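Local coordinates for venom allergen-like (VAL) 4 protein (Schistosoma mansoni, PDB 4P27), which is a lipid-binding SCP/TAPS (CAP superfamily) protein of the parasite that lacks the prototypical CAP motifs, at residues K40-L45 and T120-C125. Sequence-based numbering, arbitrary orientation.
Sequences KWNKLL and TEEIGC
With CG anti to its backbone N (chi1 -173°), Trp41 lays its indole over the backbone of Gly124, whose CA makes a CH-pi contact 4.0 Å from the centroid of the six-membered ring. The far corner of the ring, CH2, reaches Cys125, 3.8 Å from CB, with the sulfur oblique to the ring. Asn42 also has CG anti to its N (chi1 177°), and the amide turns back at the N-cap of helix 43-54, where OD1 accepts from Leu45 N at 2.9 Å, in the carbonyl plane on a lone pair.

Parallel pairing joins the backbones: Lys40 N donates to Glu121 O, Ile123 N to Lys40 O, and Asn42 N to Ile123 O, the last bond bent to 133° at the hydrogen. On the face bearing Lys40 and Glu122, the lysine chain bends and brings NZ to 3.4 Å from Glu121 OE2 in a salt bridge whose hydrogen bond is weak, with a longer salt bridge to Glu122 OE1. Leu45 returns from the first helical turn to place CD1 3.5 Å from Glu122 O, while its CB packs against Gly124 N. Ile123, on the Trp41 face, meets Tyr12 and His15 of helix 6-22.

Cys125 is disulfide-bonded to Cys138 of the adjacent strand. The contact thus adds a short parallel edge strand, leading directly into a capped helix, to the central sheet of the alpha-beta-alpha CAP fold.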
loop_
_atom_site.group_PDB
_atom_site.type_symbol
_atom_site.label_atom_id
_atom_site.label_comp_id
_atom_site.label_asym_id
_atom_site.label_seq_id
_atom_site.Cartn_x
_atom_site.Cartn_y
_atom_site.Cartn_z
ATOM N N LYS A 40 1.915 11.239 3.554
ATOM C CA LYS A 40 3.212 11.825 3.851
ATOM C C LYS A 40 4.183 10.734 4.247
ATOM O O LYS A 40 3.826 9.819 4.964
ATOM C CB LYS A 40 3.084 12.773 5.045
ATOM C CG LYS A 40 2.353 14.037 4.646
ATOM C CD LYS A 40 1.716 14.741 5.842
ATOM C CE LYS A 40 2.251 14.250 7.183
ATOM N NZ LYS A 40 1.133 13.502 7.822
ATOM N N TRP A 41 5.408 10.832 3.770
ATOM C CA TRP A 41 6.417 9.849 4.087
ATOM C C TRP A 41 6.770 9.937 5.530
ATOM O O TRP A 41 6.775 11.000 6.048
ATOM C CB TRP A 41 7.675 10.168 3.284
ATOM C CG TRP A 41 8.703 9.096 3.423
ATOM C CD1 TRP A 41 9.762 9.074 4.291
ATOM C CD2 TRP A 41 8.747 7.869 2.690
ATOM N NE1 TRP A 41 10.503 7.896 4.109
ATOM C CE2 TRP A 41 9.902 7.158 3.119
ATOM C CE3 TRP A 41 7.953 7.320 1.674
ATOM C CZ2 TRP A 41 10.260 5.889 2.592
ATOM C CZ3 TRP A 41 8.346 6.028 1.115
ATOM C CH2 TRP A 41 9.479 5.374 1.580
ATOM N N ASN A 42 7.116 8.846 6.189
ATOM C CA ASN A 42 7.373 8.892 7.615
ATOM C C ASN A 42 8.570 8.035 7.905
ATOM O O ASN A 42 8.642 6.861 7.486
ATOM C CB ASN A 42 6.236 8.353 8.418
ATOM C CG ASN A 42 6.548 8.332 9.908
ATOM O OD1 ASN A 42 7.107 7.396 10.480
ATOM N ND2 ASN A 42 6.099 9.367 10.570
ATOM N N LYS A 43 9.561 8.611 8.565
ATOM C CA LYS A 43 10.941 8.044 8.592
ATOM C C LYS A 43 10.926 6.841 9.494
ATOM O O LYS A 43 11.616 5.859 9.248
ATOM C CB LYS A 43 11.909 9.078 9.204
ATOM C CG LYS A 43 13.303 9.129 8.625
ATOM C CD LYS A 43 13.562 10.490 7.982
ATOM C CE LYS A 43 14.604 11.279 8.761
ATOM N NZ LYS A 43 14.639 12.714 8.331
ATOM N N LEU A 44 10.147 6.934 10.580
ATOM C CA LEU A 44 10.014 5.841 11.530
ATOM C C LEU A 44 9.329 4.571 10.899
ATOM O O LEU A 44 9.764 3.405 11.155
ATOM C CB LEU A 44 9.233 6.299 12.779
ATOM C CG LEU A 44 9.694 5.819 14.156
ATOM C CD1 LEU A 44 8.590 6.044 15.202
ATOM C CD2 LEU A 44 10.291 4.387 14.177
ATOM N N LEU A 45 8.264 4.789 10.134
ATOM C CA LEU A 45 7.625 3.683 9.418
ATOM C C LEU A 45 8.697 3.056 8.449
ATOM O O LEU A 45 8.774 1.808 8.347
ATOM C CB LEU A 45 6.425 4.173 8.670
ATOM C CG LEU A 45 5.137 4.636 9.348
ATOM C CD1 LEU A 45 4.116 4.932 8.252
ATOM C CD2 LEU A 45 4.597 3.549 10.317
ATOM N N THR A 120 -5.561 6.502 5.579
ATOM C CA THR A 120 -4.113 6.379 5.706
ATOM C C THR A 120 -3.410 7.716 5.394
ATOM O O THR A 120 -3.650 8.334 4.358
ATOM C CB THR A 120 -3.580 5.253 4.744
ATOM O OG1 THR A 120 -4.178 3.999 5.107
ATOM C CG2 THR A 120 -2.052 5.205 4.832
ATOM N N GLU A 121 -2.434 8.082 6.220
ATOM C CA GLU A 121 -1.855 9.396 6.197
ATOM C C GLU A 121 -0.351 9.286 5.988
ATOM O O GLU A 121 0.262 10.140 5.341
ATOM C CB GLU A 121 -2.093 10.018 7.574
ATOM C CG GLU A 121 -1.440 11.372 7.643
ATOM C CD GLU A 121 -2.386 12.416 8.174
ATOM O OE1 GLU A 121 -3.291 12.033 8.919
ATOM O OE2 GLU A 121 -2.231 13.597 7.828
ATOM N N GLU A 122 0.250 8.322 6.664
ATOM C CA GLU A 122 1.705 8.167 6.702
ATOM C C GLU A 122 2.048 6.869 5.987
ATOM O O GLU A 122 1.394 5.810 6.198
ATOM C CB GLU A 122 2.223 8.079 8.130
ATOM C CG GLU A 122 1.580 9.114 9.008
ATOM C CD GLU A 122 2.538 10.150 9.444
ATOM O OE1 GLU A 122 3.412 10.583 8.658
ATOM O OE2 GLU A 122 2.416 10.499 10.616
ATOM N N ILE A 123 3.099 6.931 5.204
ATOM C CA ILE A 123 3.658 5.720 4.597
ATOM C C ILE A 123 5.188 5.701 4.831
ATOM O O ILE A 123 5.842 6.729 4.761
ATOM C CB ILE A 123 3.302 5.679 3.120
ATOM C CG1 ILE A 123 3.868 4.397 2.465
ATOM C CG2 ILE A 123 3.899 6.882 2.413
ATOM C CD1 ILE A 123 3.474 4.251 0.992
ATOM N N GLY A 124 5.778 4.566 5.103
ATOM C CA GLY A 124 7.207 4.453 4.830
ATOM C C GLY A 124 7.588 3.011 4.498
ATOM O O GLY A 124 7.062 2.086 5.114
ATOM N N CYS A 125 8.517 2.853 3.547
ATOM C CA CYS A 125 8.824 1.633 2.882
ATOM C C CYS A 125 10.332 1.409 2.943
ATOM O O CYS A 125 11.126 2.380 2.999
ATOM C CB CYS A 125 8.375 1.726 1.393
ATOM S SG CYS A 125 6.553 1.987 1.295
#